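PDB 1M2D: [2Fe-2S] ferredoxin from Aquifex aeolicus, which carries electrons on a single [2Fe-2S] cluster held in a thioredoxin-like fold, and forms a homodimer in solution. Local coordinates for residues V8-R13 with E29-F34; A23-R28 with A58-P63; V72-V77 with E94-L99. The protein carries 1 engineered substitution. One frame throughout, in Å; residues are numbered along the deposited sequence.

Overall arrangement
Interactions 1 and 2 both reach the [2Fe-2S] cluster: Cys9 of the first is a ligand of one iron and the engineered Ser59 of the second a ligand of the other. Their centres lie about 8 Å apart and both use helix 27-40. They are tied directly, since Ser27 OG meets Cys9 O at 2.7 Å and Arg28 NE meets Val10 O at 2.9 Å. Interaction 3 sits farther off, about 15 Å from interaction 1 and about 14 Å from interaction 2 between centres, at the far end of the strand order. It joins interaction 2 through backbone pairs, Met61 O with Gln76 N and Pro63 O with Val77 N.

Interaction 1 (V8-R13 with E29-F34); sequences VCVQDR and EVFQAF. With FES (Fe2/s2 (inorganic) cluster), chain C.
Val8, near the end of strand 4-9, points its side chain at helix 27-40 and meets three of its residues. Its CB lies at the edge of the Phe31 ring, close to the ring plane, 4.1 Å from Phe31 CD1. From there the two methyl groups part. CG1, anti to the backbone N (chi1 -178°), reaches Phe31 CB at 3.9 Å and also touches Val30, with 4.2 Å to Val30 CG1. The other methyl, Val8 CG2, anti to the carbonyl carbon, lies 4.0 Å from Phe34 CD1. One branched side chain thus touches residues 30, 31 and 34, about one turn of the helix.

Two residues on, Val10 also points at the helix. Val10 CG1 comes to 3.9 Å from Phe31 CB, so the Phe31 methylene carbon has a methyl from each of Val8 and Val10. Beyond it the Phe31 ring continues onto Ile50 and Pro52 of strand 48-53, while Phe34 and Val30 turn to Val65 and to Val82 of helix 82-91.

Between the two valines Cys9 points away from the helix. Its SG binds FE1 of the cluster at 2.3 Å, sharing that iron with Cys22. The same sulfur accepts a long hydrogen bond from Gln11 N, 3.6 Å to Cys9 SG, and the carbon chain of Gln11 lies against the cluster, with Gln11 CB 3.6 Å from sulfide S1.

The chemistry is therefore divided by side. The side chains of 29-34 meet Val8 and Val10 through carbon atoms alone, and the polar ties to this helix come from its first residues, where Ser27 bonds Cys9 O and Arg28 bonds Val10 O; away from the helix a thiolate ligand receives an N-H, an arrangement that would be expected to temper the negative charge on the sulfur.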
ATOM      1  N   VAL A   8      -1.259   5.999  -1.252  1.00  7.76           N
ATOM      2  CA  VAL A   8      -0.628   7.300  -1.468  1.00  8.01           C
ATOM      3  C   VAL A   8       0.721   7.303  -0.739  1.00  8.15           C
ATOM      4  O   VAL A   8       0.768   7.149   0.469  1.00  8.55           O
ATOM      5  CB  VAL A   8      -1.491   8.454  -0.930  1.00  9.17           C
ATOM      6  CG1 VAL A   8      -0.825   9.780  -1.224  1.00 10.06           C
ATOM      7  CG2 VAL A   8      -2.854   8.408  -1.571  1.00 10.14           C
ATOM      8  N   CYS A   9       1.809   7.480  -1.505  1.00  7.96           N
ATOM      9  CA  CYS A   9       3.118   7.590  -0.878  1.00  8.39           C
ATOM     10  C   CYS A   9       3.176   8.905  -0.088  1.00  8.39           C
ATOM     11  O   CYS A   9       2.980   9.964  -0.672  1.00  9.42           O
ATOM     12  CB  CYS A   9       4.207   7.537  -1.911  1.00  8.71           C
ATOM     13  SG  CYS A   9       5.844   7.732  -1.143  1.00  8.98           S
ATOM     14  N   VAL A  10       3.459   8.807   1.215  1.00  8.78           N
ATOM     15  CA  VAL A  10       3.595   9.940   2.085  1.00  9.45           C
ATOM     16  C   VAL A  10       5.038  10.075   2.621  1.00 10.24           C
ATOM     17  O   VAL A  10       5.272  10.833   3.561  1.00 12.53           O
ATOM     18  CB  VAL A  10       2.575   9.964   3.242  1.00 10.41           C
ATOM     19  CG1 VAL A  10       1.162  10.033   2.674  1.00 12.26           C
ATOM     20  CG2 VAL A  10       2.751   8.748   4.140  1.00 11.44           C
ATOM     21  N   GLN A  11       5.965   9.333   2.024  1.00  9.94           N
ATOM     22  CA  GLN A  11       7.360   9.350   2.426  1.00 10.57           C
ATOM     23  C   GLN A  11       7.953  10.732   2.348  1.00 10.82           C
ATOM     24  O   GLN A  11       7.822  11.433   1.358  1.00 11.19           O
ATOM     25  CB  GLN A  11       8.124   8.460   1.470  1.00 11.74           C
ATOM     26  CG  GLN A  11       9.619   8.297   1.724  1.00 11.56           C
ATOM     27  CD  GLN A  11       9.941   7.268   2.767  1.00 13.10           C
ATOM     28  OE1 GLN A  11       9.517   6.090   2.640  1.00 13.14           O
ATOM     29  NE2 GLN A  11      10.657   7.675   3.809  1.00 17.51           N
ATOM     30  N   ASP A  12       8.680  11.084   3.403  1.00 13.23           N
ATOM     31  CA  ASP A  12       9.539  12.246   3.361  1.00 13.26           C
ATOM     32  C   ASP A  12      10.987  11.764   3.418  1.00 14.28           C
ATOM     33  O   ASP A  12      11.253  10.664   3.815  1.00 16.71           O
ATOM     34  CB  ASP A  12       9.284  13.210   4.503  1.00 17.32           C
ATOM     35  CG  ASP A  12       9.733  14.637   4.163  1.00 19.64           C
ATOM     36  OD1 ASP A  12      10.252  14.950   3.055  1.00 18.89           O
ATOM     37  OD2 ASP A  12       9.551  15.431   5.093  1.00 29.90           O
ATOM     38  N   ARG A  13      11.889  12.643   2.993  1.00 16.44           N
ATOM     39  CA  ARG A  13      13.330  12.350   2.934  1.00 18.05           C
ATOM     40  C   ARG A  13      14.085  13.609   3.398  1.00 20.64           C
ATOM     41  O   ARG A  13      13.568  14.713   3.203  1.00 21.07           O
ATOM     42  CB  ARG A  13      13.855  11.969   1.558  1.00 19.76           C
ATOM     43  CG  ARG A  13      13.216  10.770   0.912  1.00 21.44           C
ATOM     44  CD  ARG A  13      13.841   9.475   1.215  1.00 23.03           C
ATOM     45  NE  ARG A  13      13.406   8.406   0.326  1.00 18.78           N
ATOM     46  CZ  ARG A  13      13.414   7.137   0.670  1.00 20.94           C
ATOM     47  NH1 ARG A  13      13.803   6.675   1.834  1.00 27.62           N
ATOM     48  NH2 ARG A  13      12.983   6.324  -0.285  1.00 25.24           N
ATOM     49  N   GLU A  29      -0.748  16.430   1.324  1.00 14.69           N
ATOM     50  CA  GLU A  29      -1.971  17.146   0.973  1.00 15.35           C
ATOM     51  C   GLU A  29      -2.839  16.336  -0.006  1.00 13.60           C
ATOM     52  O   GLU A  29      -4.074  16.398   0.036  1.00 14.28           O
ATOM     53  CB  GLU A  29      -1.669  18.516   0.391  1.00 17.86           C
ATOM     54  CG  GLU A  29      -1.121  19.368   1.519  1.00 20.92           C
ATOM     55  CD  GLU A  29       0.322  19.186   1.749  1.00 20.40           C
ATOM     56  OE1 GLU A  29       1.082  18.490   1.063  1.00 30.05           O
ATOM     57  OE2 GLU A  29       0.706  19.833   2.755  1.00 47.21           O
ATOM     58  N   VAL A  30      -2.242  15.543  -0.851  1.00 12.46           N
ATOM     59  CA  VAL A  30      -2.938  14.578  -1.713  1.00 11.29           C
ATOM     60  C   VAL A  30      -3.682  13.541  -0.873  1.00 11.79           C
ATOM     61  O   VAL A  30      -4.854  13.264  -1.043  1.00 12.32           O
ATOM     62  CB  VAL A  30      -1.997  13.904  -2.689  1.00 10.83           C
ATOM     63  CG1 VAL A  30      -2.684  12.779  -3.467  1.00 11.31           C
ATOM     64  CG2 VAL A  30      -1.458  14.943  -3.651  1.00 12.19           C
ATOM     65  N   PHE A  31      -2.950  12.943   0.077  1.00 11.93           N
ATOM     66  CA  PHE A  31      -3.500  11.930   0.969  1.00 12.30           C
ATOM     67  C   PHE A  31      -4.678  12.544   1.712  1.00 13.79           C
ATOM     68  O   PHE A  31      -5.775  12.001   1.832  1.00 14.93           O
ATOM     69  CB  PHE A  31      -2.446  11.392   1.940  1.00 12.57           C
ATOM     70  CG  PHE A  31      -2.975  10.456   2.987  1.00 13.29           C
ATOM     71  CD1 PHE A  31      -3.378   9.173   2.637  1.00 13.21           C
ATOM     72  CD2 PHE A  31      -3.091  10.835   4.312  1.00 17.07           C
ATOM     73  CE1 PHE A  31      -3.897   8.320   3.575  1.00 13.92           C
ATOM     74  CE2 PHE A  31      -3.645   9.974   5.254  1.00 18.28           C
ATOM     75  CZ  PHE A  31      -4.053   8.753   4.892  1.00 14.72           C
ATOM     76  N   GLN A  32      -4.523  13.709   2.295  1.00 15.05           N
ATOM     77  CA  GLN A  32      -5.558  14.438   3.024  1.00 18.24           C
ATOM     78  C   GLN A  32      -6.780  14.659   2.109  1.00 18.32           C
ATOM     79  O   GLN A  32      -7.907  14.488   2.526  1.00 19.81           O
ATOM     80  CB  GLN A  32      -5.031  15.768   3.494  1.00 24.02           C
ATOM     81  CG  GLN A  32      -5.819  16.876   4.172  1.00 46.94           C
ATOM     82  CD  GLN A  32      -4.756  17.813   4.748  1.00 54.28           C
ATOM     83  OE1 GLN A  32      -4.044  18.437   3.953  1.00 77.48           O
ATOM     84  NE2 GLN A  32      -4.589  17.859   6.062  1.00 65.88           N
ATOM     85  N   ALA A  33      -6.570  15.064   0.883  1.00 17.09           N
ATOM     86  CA  ALA A  33      -7.672  15.325  -0.052  1.00 14.57           C
ATOM     87  C   ALA A  33      -8.453  14.048  -0.367  1.00 14.49           C
ATOM     88  O   ALA A  33      -9.696  14.098  -0.386  1.00 16.17           O
ATOM     89  CB  ALA A  33      -7.189  15.963  -1.317  1.00 15.96           C
ATOM     90  N   PHE A  34      -7.761  12.950  -0.536  1.00 14.29           N
ATOM     91  CA  PHE A  34      -8.466  11.669  -0.685  1.00 15.49           C
ATOM     92  C   PHE A  34      -9.290  11.293   0.558  1.00 17.65           C
ATOM     93  O   PHE A  34     -10.433  10.965   0.458  1.00 18.54           O
ATOM     94  CB  PHE A  34      -7.563  10.465  -1.017  1.00 14.77           C
ATOM     95  CG  PHE A  34      -7.177  10.315  -2.480  1.00 13.72           C
ATOM     96  CD1 PHE A  34      -5.912  10.593  -2.938  1.00 13.03           C
ATOM     97  CD2 PHE A  34      -8.118   9.839  -3.397  1.00 13.94           C
ATOM     98  CE1 PHE A  34      -5.505  10.410  -4.244  1.00 12.97           C
ATOM     99  CE2 PHE A  34      -7.712   9.656  -4.700  1.00 14.28           C
ATOM    100  CZ  PHE A  34      -6.430   9.929  -5.134  1.00 12.97           C
TER
HETATM  101 FE1  FES C 201       7.159   8.444  -2.894  1.00  8.99          FE
HETATM  102 FE2  FES C 201       9.580   7.398  -3.461  1.00  9.75          FE
HETATM  103  S1  FES C 201       9.094   8.962  -1.945  1.00 10.18           S
HETATM  104  S2  FES C 201       7.613   6.947  -4.462  1.00  9.13           S

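Interaction 2 (A23-R28 with A58-P63); sequences AQRGSR and ASMMGP. Engineered in segment 58-63: Ser59 (natural residue Cys). With FES (Fe2/s2 (inorganic) cluster), chain C.
Arg25 NH1 donates to Gln19 O, and weakly to Ser21 O, just before its own segment, while Ser59 O lies 3.2 Å from that same NH1. The last pair is no hydrogen bond: the oxygen sits over one face of the guanidinium, toward its rim, and takes its N-H from Gly62 N instead. Met60 CA lies over the same face, near NH2. A water links the two segments here, donating to Met60 O at 2.7 Å and accepting weakly from Arg25 NH2.

The arginine arrives along an extended chain from CG to NE. On the way Arg25 CD passes 3.5 Å from Gly62 O, and Arg25 CB rests 3.8 Å from Pro63 CD. An alanine here would keep that CB contact but would probably leave Gln19 O without this donor and open a gap over Ser59 O and Met60.

Pro63, which follows a cis peptide bond from Gly62, is the other half of the contact. Its ring packs against both neighbours, with Pro63 CG 3.4 Å from Arg25 O and Pro63 CB 3.7 Å from Ser27 CB. Ser27 turns its OG to Cys9 O. Gly26, the helix N-cap, has phi 98°, a backbone shape that suits glycine.

Ser59, engineered in place of the natural cysteine, binds FE2 through OG at 1.9 Å, beside Cys55. A cis proline just before a central strand, facing the start of the first long helix, is a hallmark of the thioredoxin fold, where it lies beside the redox site; here the iron-sulfur cluster is nearby.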
ATOM      1  N   ALA A  23       6.407  13.501  -0.176  1.00 11.54           N
ATOM      2  CA  ALA A  23       5.935  14.517   0.782  1.00 12.41           C
ATOM      3  C   ALA A  23       6.437  15.908   0.405  1.00 13.62           C
ATOM      4  O   ALA A  23       5.691  16.884   0.472  1.00 15.17           O
ATOM      5  CB  ALA A  23       6.363  14.176   2.179  1.00 14.13           C
ATOM      6  N   GLN A  24       7.684  16.019  -0.033  1.00 14.28           N
ATOM      7  CA  GLN A  24       8.213  17.300  -0.470  1.00 15.40           C
ATOM      8  C   GLN A  24       7.463  17.841  -1.661  1.00 16.46           C
ATOM      9  O   GLN A  24       7.456  19.036  -1.852  1.00 19.32           O
ATOM     10  CB  GLN A  24       9.686  17.145  -0.811  1.00 21.28           C
ATOM     11  CG  GLN A  24      10.524  16.741   0.375  1.00 33.25           C
ATOM     12  CD  GLN A  24      11.897  16.343  -0.207  1.00 35.65           C
ATOM     13  OE1 GLN A  24      12.320  17.053  -1.128  1.00 43.39           O
ATOM     14  NE2 GLN A  24      12.430  15.286   0.369  1.00 22.40           N
ATOM     15  N   ARG A  25       6.862  16.958  -2.468  1.00 14.12           N
ATOM     16  CA  ARG A  25       6.154  17.283  -3.689  1.00 14.06           C
ATOM     17  C   ARG A  25       4.643  17.411  -3.474  1.00 13.82           C
ATOM     18  O   ARG A  25       3.911  17.471  -4.430  1.00 15.08           O
ATOM     19  CB  ARG A  25       6.483  16.253  -4.788  1.00 13.27           C
ATOM     20  CG  ARG A  25       7.926  16.250  -5.262  1.00 14.00           C
ATOM     21  CD  ARG A  25       8.168  15.233  -6.366  1.00 14.25           C
ATOM     22  NE  ARG A  25       9.449  15.315  -7.028  1.00 15.25           N
ATOM     23  CZ  ARG A  25      10.582  14.709  -6.657  1.00 14.06           C
ATOM     24  NH1 ARG A  25      10.611  13.933  -5.591  1.00 14.23           N
ATOM     25  NH2 ARG A  25      11.697  14.843  -7.339  1.00 18.37           N
ATOM     26  N   GLY A  26       4.208  17.457  -2.237  1.00 14.79           N
ATOM     27  CA  GLY A  26       2.818  17.760  -1.858  1.00 15.49           C
ATOM     28  C   GLY A  26       1.973  16.549  -1.571  1.00 13.62           C
ATOM     29  O   GLY A  26       0.746  16.688  -1.487  1.00 14.86           O
ATOM     30  N   SER A  27       2.576  15.348  -1.324  1.00 12.08           N
ATOM     31  CA  SER A  27       1.726  14.179  -1.278  1.00 11.47           C
ATOM     32  C   SER A  27       0.932  14.064   0.014  1.00 12.28           C
ATOM     33  O   SER A  27      -0.061  13.329   0.012  1.00 11.99           O
ATOM     34  CB  SER A  27       2.525  12.906  -1.494  1.00 10.26           C
ATOM     35  OG  SER A  27       3.326  12.640  -0.348  1.00  9.97           O
ATOM     36  N   ARG A  28       1.363  14.702   1.102  1.00 12.90           N
ATOM     37  CA  ARG A  28       0.490  14.549   2.300  1.00 13.77           C
ATOM     38  C   ARG A  28      -0.790  15.328   2.093  1.00 14.21           C
ATOM     39  O   ARG A  28      -1.800  14.928   2.621  1.00 15.58           O
ATOM     40  CB  ARG A  28       1.255  14.938   3.563  1.00 18.22           C
ATOM     41  CG  ARG A  28       2.384  13.885   3.698  1.00 22.31           C
ATOM     42  CD  ARG A  28       3.177  14.160   4.912  1.00 23.25           C
ATOM     43  NE  ARG A  28       4.186  13.109   4.974  1.00 17.45           N
ATOM     44  CZ  ARG A  28       4.995  13.170   6.014  1.00 15.94           C
ATOM     45  NH1 ARG A  28       4.899  14.137   6.897  1.00 23.94           N
ATOM     46  NH2 ARG A  28       5.952  12.253   6.148  1.00 17.39           N
ATOM     47  N   ALA A  58       9.259   5.251  -7.215  1.00 11.32           N
ATOM     48  CA  ALA A  58       9.067   6.048  -8.407  1.00 11.53           C
ATOM     49  C   ALA A  58       9.089   7.537  -8.060  1.00 10.71           C
ATOM     50  O   ALA A  58       8.370   8.366  -8.613  1.00 11.52           O
ATOM     51  CB  ALA A  58       7.789   5.658  -9.146  1.00 13.36           C
ATOM     52  N   SER A  59       9.976   7.888  -7.112  1.00 11.81           N
ATOM     53  CA  SER A  59       9.920   9.171  -6.425  1.00 11.41           C
ATOM     54  C   SER A  59      10.063  10.376  -7.337  1.00 11.90           C
ATOM     55  O   SER A  59       9.396  11.392  -7.121  1.00 12.45           O
ATOM     56  CB  SER A  59      11.024   9.257  -5.371  1.00 12.18           C
ATOM     57  OG  SER A  59      11.015   8.083  -4.571  1.00 11.28           O
ATOM     58  N   MET A  60      10.912  10.275  -8.346  1.00 12.48           N
ATOM     59  CA  MET A  60      11.089  11.430  -9.239  1.00 11.87           C
ATOM     60  C   MET A  60       9.832  11.745 -10.067  1.00 12.54           C
ATOM     61  O   MET A  60       9.760  12.810 -10.665  1.00 15.88           O
ATOM     62  CB  MET A  60      12.289  11.246 -10.135  1.00 15.37           C
ATOM     63  CG  MET A  60      13.603  11.086  -9.390  1.00 21.33           C
ATOM     64  SD  MET A  60      14.345  12.594  -9.321  1.00 39.69           S
ATOM     65  CE  MET A  60      14.965  13.243 -10.781  1.00 30.29           C
ATOM     66  N   MET A  61       8.874  10.811 -10.099  1.00 11.68           N
ATOM     67  CA  MET A  61       7.610  11.017 -10.790  1.00 11.60           C
ATOM     68  C   MET A  61       6.459  11.279  -9.804  1.00 11.33           C
ATOM     69  O   MET A  61       5.293  11.190 -10.184  1.00 11.32           O
ATOM     70  CB  MET A  61       7.327   9.807 -11.729  1.00 12.72           C
ATOM     71  CG  MET A  61       8.335   9.808 -12.931  1.00 16.63           C
ATOM     72  SD  MET A  61       8.013   8.463 -14.064  1.00 17.90           S
ATOM     73  CE  MET A  61       8.361   7.101 -13.031  1.00 23.63           C
ATOM     74  N   GLY A  62       6.760  11.593  -8.553  1.00 10.99           N
ATOM     75  CA  GLY A  62       5.791  11.770  -7.560  1.00 11.02           C
ATOM     76  C   GLY A  62       5.063  13.080  -7.529  1.00 10.92           C
ATOM     77  O   GLY A  62       5.447  14.025  -8.260  1.00 11.87           O
ATOM     78  N   PRO A  63       4.049  13.235  -6.699  1.00 10.08           N
ATOM     79  CA  PRO A  63       3.433  12.221  -5.814  1.00  9.69           C
ATOM     80  C   PRO A  63       2.883  11.007  -6.539  1.00  8.54           C
ATOM     81  O   PRO A  63       2.198  11.126  -7.545  1.00  9.39           O
ATOM     82  CB  PRO A  63       2.325  12.955  -5.139  1.00 10.37           C
ATOM     83  CG  PRO A  63       2.837  14.359  -5.067  1.00 11.58           C
ATOM     84  CD  PRO A  63       3.447  14.576  -6.438  1.00 11.42           C
TER
HETATM   85 FE1  FES C 201       7.159   8.444  -2.894  1.00  8.99          FE
HETATM   86 FE2  FES C 201       9.580   7.398  -3.461  1.00  9.75          FE
HETATM   87  S1  FES C 201       9.094   8.962  -1.945  1.00 10.18           S
HETATM   88  S2  FES C 201       7.613   6.947  -4.462  1.00  9.13           S
HETATM   89  O   HOH W   1      11.252  15.039 -10.639  1.00 26.13           O

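Interaction 3 (V72-V77 with E94-L99); sequences VWYGQV and EPVERL
Pro95 comes first in the second segment to touch strand 72-74, its ring crossing Val72 at about a right angle with Pro95 CG 3.9 Å from Val72 CG2. The same proline lies beside the tip of Tyr74, where Pro95 CA is 3.5 Å from Tyr74 OH.

Next in line, Val96 supplies the first of two hydrogen bonds. Its backbone N donates to Tyr74 OH at 3.2 Å and nearly straight, 170° at the hydrogen, and Val96 N lies in the plane of the ring, at its edge. The hydroxyl has a second partner, His89 ND1 of helix 82-91, so this buried oxygen is held from two sources. Val96 CB adds an apolar touch 4.0 Å from Tyr74 CE2, and Val72 CG1 lies over one face of the ring, offset to the rim.

The 3-10 turn 97-99 then brings the chain back alongside Tyr74. Arg98 CB points away, and its NH2 forms salt bridges with Asp81 and Glu84. Leu99 turns inward: its CB packs 3.6 Å from Tyr74 CD2, the two side chains crossing at about a right angle, with Tyr74 CG anti to the carbonyl carbon (chi1 -68°). CD2 of Leu99 carries on to Gly75 O. Leu99 O holds two groups of the strand end, accepting Gly75 N at 2.9 Å and meeting Tyr74 CA at 3.3 Å in a CA-H...O contact.

Just past this point Trp73 pairs by backbone with Ile101 and Ser102, and its indole meets the His5 ring of the second subunit. The loop that follows helix 82-91 thus leads into antiparallel strand 100-102, the outermost on that side within the chain, which extends the four-stranded sheet of the thioredoxin fold beyond strand 72-74.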
ATOM      1  N   VAL A  72      -3.229   0.613 -11.485  1.00  9.04           N
ATOM      2  CA  VAL A  72      -2.950   1.891 -12.116  1.00  8.53           C
ATOM      3  C   VAL A  72      -2.036   2.687 -11.213  1.00  8.00           C
ATOM      4  O   VAL A  72      -2.358   2.953 -10.042  1.00  8.83           O
ATOM      5  CB  VAL A  72      -4.244   2.669 -12.367  1.00  9.77           C
ATOM      6  CG1 VAL A  72      -3.952   4.070 -12.818  1.00 11.17           C
ATOM      7  CG2 VAL A  72      -5.104   1.929 -13.381  1.00 11.93           C
ATOM      8  N   TRP A  73      -0.885   3.074 -11.728  1.00  8.19           N
ATOM      9  CA  TRP A  73       0.079   3.940 -11.047  1.00  7.98           C
ATOM     10  C   TRP A  73      -0.056   5.324 -11.626  1.00  7.97           C
ATOM     11  O   TRP A  73       0.084   5.516 -12.834  1.00  9.01           O
ATOM     12  CB  TRP A  73       1.521   3.448 -11.238  1.00  8.45           C
ATOM     13  CG  TRP A  73       1.812   2.130 -10.548  1.00  8.67           C
ATOM     14  CD1 TRP A  73       1.208   0.933 -10.710  1.00 10.28           C
ATOM     15  CD2 TRP A  73       2.842   1.941  -9.555  1.00  8.69           C
ATOM     16  NE1 TRP A  73       1.775  -0.002  -9.884  1.00 10.46           N
ATOM     17  CE2 TRP A  73       2.774   0.592  -9.159  1.00  9.45           C
ATOM     18  CE3 TRP A  73       3.775   2.776  -8.964  1.00  9.90           C
ATOM     19  CZ2 TRP A  73       3.630   0.081  -8.194  1.00 10.87           C
ATOM     20  CZ3 TRP A  73       4.652   2.264  -8.004  1.00 11.06           C
ATOM     21  CH2 TRP A  73       4.559   0.912  -7.639  1.00 11.40           C
ATOM     22  N   TYR A  74      -0.311   6.297 -10.759  1.00  7.82           N
ATOM     23  CA  TYR A  74      -0.330   7.707 -11.078  1.00  8.04           C
ATOM     24  C   TYR A  74       0.932   8.369 -10.576  1.00  7.83           C
ATOM     25  O   TYR A  74       1.428   8.038  -9.500  1.00  8.50           O
ATOM     26  CB  TYR A  74      -1.539   8.349 -10.405  1.00  8.38           C
ATOM     27  CG  TYR A  74      -2.897   7.981 -10.903  1.00  8.29           C
ATOM     28  CD1 TYR A  74      -3.853   7.384 -10.085  1.00  8.87           C
ATOM     29  CD2 TYR A  74      -3.257   8.293 -12.217  1.00  9.06           C
ATOM     30  CE1 TYR A  74      -5.111   7.072 -10.554  1.00  8.84           C
ATOM     31  CE2 TYR A  74      -4.536   8.016 -12.659  1.00  9.38           C
ATOM     32  CZ  TYR A  74      -5.458   7.414 -11.832  1.00  8.98           C
ATOM     33  OH  TYR A  74      -6.698   7.146 -12.260  1.00 10.41           O
ATOM     34  N   GLY A  75       1.374   9.377 -11.332  1.00  8.11           N
ATOM     35  CA  GLY A  75       2.436  10.263 -10.908  1.00  8.90           C
ATOM     36  C   GLY A  75       2.042  11.709 -10.983  1.00  8.94           C
ATOM     37  O   GLY A  75       1.026  12.073 -11.597  1.00  9.68           O
ATOM     38  N   GLN A  76       2.832  12.530 -10.328  1.00  9.73           N
ATOM     39  CA  GLN A  76       2.671  13.982 -10.342  1.00 10.48           C
ATOM     40  C   GLN A  76       1.324  14.435  -9.828  1.00 10.55           C
ATOM     41  O   GLN A  76       0.790  15.446 -10.279  1.00 12.10           O
ATOM     42  CB  GLN A  76       2.940  14.601 -11.724  1.00 11.91           C
ATOM     43  CG  GLN A  76       4.249  14.138 -12.291  1.00 13.92           C
ATOM     44  CD  GLN A  76       4.364  14.811 -13.664  1.00 14.90           C
ATOM     45  OE1 GLN A  76       5.057  15.757 -13.822  1.00 16.58           O
ATOM     46  NE2 GLN A  76       3.590  14.301 -14.631  1.00 17.73           N
ATOM     47  N   VAL A  77       0.722  13.662  -8.912  1.00 10.07           N
ATOM     48  CA  VAL A  77      -0.618  13.992  -8.484  1.00 10.00           C
ATOM     49  C   VAL A  77      -0.609  15.236  -7.594  1.00 10.26           C
ATOM     50  O   VAL A  77       0.157  15.318  -6.638  1.00 11.36           O
ATOM     51  CB  VAL A  77      -1.259  12.814  -7.745  1.00  9.62           C
ATOM     52  CG1 VAL A  77      -2.688  13.127  -7.343  1.00 10.82           C
ATOM     53  CG2 VAL A  77      -1.195  11.556  -8.593  1.00  9.85           C
ATOM     54  N   GLU A  94     -12.855   4.728 -14.941  1.00 15.10           N
ATOM     55  CA  GLU A  94     -11.970   5.164 -16.031  1.00 15.31           C
ATOM     56  C   GLU A  94     -10.740   5.853 -15.432  1.00 12.91           C
ATOM     57  O   GLU A  94     -10.871   6.941 -14.894  1.00 15.58           O
ATOM     58  CB  GLU A  94     -12.622   6.106 -17.045  1.00 18.66           C
ATOM     59  CG  GLU A  94     -13.763   5.583 -17.875  1.00 24.03           C
ATOM     60  CD  GLU A  94     -14.462   6.652 -18.701  1.00 30.02           C
ATOM     61  OE1 GLU A  94     -15.051   7.617 -18.137  1.00 48.83           O
ATOM     62  OE2 GLU A  94     -14.521   6.634 -19.942  1.00 37.30           O
ATOM     63  N   PRO A  95      -9.536   5.261 -15.553  1.00 11.24           N
ATOM     64  CA  PRO A  95      -8.340   5.979 -15.064  1.00 10.32           C
ATOM     65  C   PRO A  95      -8.198   7.333 -15.726  1.00  9.82           C
ATOM     66  O   PRO A  95      -8.574   7.563 -16.877  1.00 11.61           O
ATOM     67  CB  PRO A  95      -7.220   5.020 -15.469  1.00 11.55           C
ATOM     68  CG  PRO A  95      -7.865   3.669 -15.453  1.00 13.39           C
ATOM     69  CD  PRO A  95      -9.214   3.938 -16.033  1.00 12.74           C
ATOM     70  N   VAL A  96      -7.608   8.300 -15.091  1.00 10.06           N
ATOM     71  CA  VAL A  96      -7.287   9.624 -15.442  1.00  9.69           C
ATOM     72  C   VAL A  96      -5.990   9.532 -16.238  1.00  9.15           C
ATOM     73  O   VAL A  96      -4.873   9.551 -15.706  1.00  9.77           O
ATOM     74  CB  VAL A  96      -7.201  10.585 -14.265  1.00 10.28           C
ATOM     75  CG1 VAL A  96      -6.818  11.973 -14.790  1.00 11.65           C
ATOM     76  CG2 VAL A  96      -8.534  10.600 -13.517  1.00 11.66           C
ATOM     77  N   GLU A  97      -6.162   9.394 -17.559  1.00  9.35           N
ATOM     78  CA  GLU A  97      -5.054   9.060 -18.448  1.00  9.86           C
ATOM     79  C   GLU A  97      -3.875   9.969 -18.314  1.00  8.99           C
ATOM     80  O   GLU A  97      -2.714   9.502 -18.347  1.00 10.09           O
ATOM     81  CB  GLU A  97      -5.551   9.111 -19.912  1.00 10.73           C
ATOM     82  CG  GLU A  97      -4.585   8.569 -20.896  1.00 15.27           C
ATOM     83  CD  GLU A  97      -5.163   8.468 -22.301  1.00 22.17           C
ATOM     84  OE1 GLU A  97      -4.329   8.023 -23.123  1.00 31.09           O
ATOM     85  OE2 GLU A  97      -6.284   8.740 -22.567  1.00 37.46           O
ATOM     86  N   ARG A  98      -4.107  11.282 -18.166  1.00  9.30           N
ATOM     87  CA  ARG A  98      -3.013  12.238 -18.191  1.00  9.73           C
ATOM     88  C   ARG A  98      -2.031  12.055 -17.018  1.00  9.10           C
ATOM     89  O   ARG A  98      -0.914  12.551 -17.124  1.00 10.45           O
ATOM     90  CB  ARG A  98      -3.539  13.639 -18.204  1.00 10.90           C
ATOM     91  CG  ARG A  98      -4.259  14.049 -16.976  1.00 10.65           C
ATOM     92  CD  ARG A  98      -4.808  15.498 -17.106  1.00 12.36           C
ATOM     93  NE  ARG A  98      -5.632  15.761 -15.945  1.00 12.86           N
ATOM     94  CZ  ARG A  98      -5.164  16.208 -14.781  1.00 12.55           C
ATOM     95  NH1 ARG A  98      -3.897  16.556 -14.589  1.00 12.85           N
ATOM     96  NH2 ARG A  98      -6.011  16.347 -13.763  1.00 14.86           N
ATOM     97  N   LEU A  99      -2.434  11.410 -15.946  1.00  9.22           N
ATOM     98  CA  LEU A  99      -1.570  11.213 -14.771  1.00  9.08           C
ATOM     99  C   LEU A  99      -0.995   9.848 -14.677  1.00  8.43           C
ATOM    100  O   LEU A  99      -0.212   9.535 -13.769  1.00  9.26           O
ATOM    101  CB  LEU A  99      -2.358  11.562 -13.496  1.00  9.98           C
ATOM    102  CG  LEU A  99      -2.750  13.035 -13.382  1.00 10.47           C
ATOM    103  CD1 LEU A  99      -3.607  13.199 -12.128  1.00 14.45           C
ATOM    104  CD2 LEU A  99      -1.584  13.960 -13.348  1.00 12.20           C
TER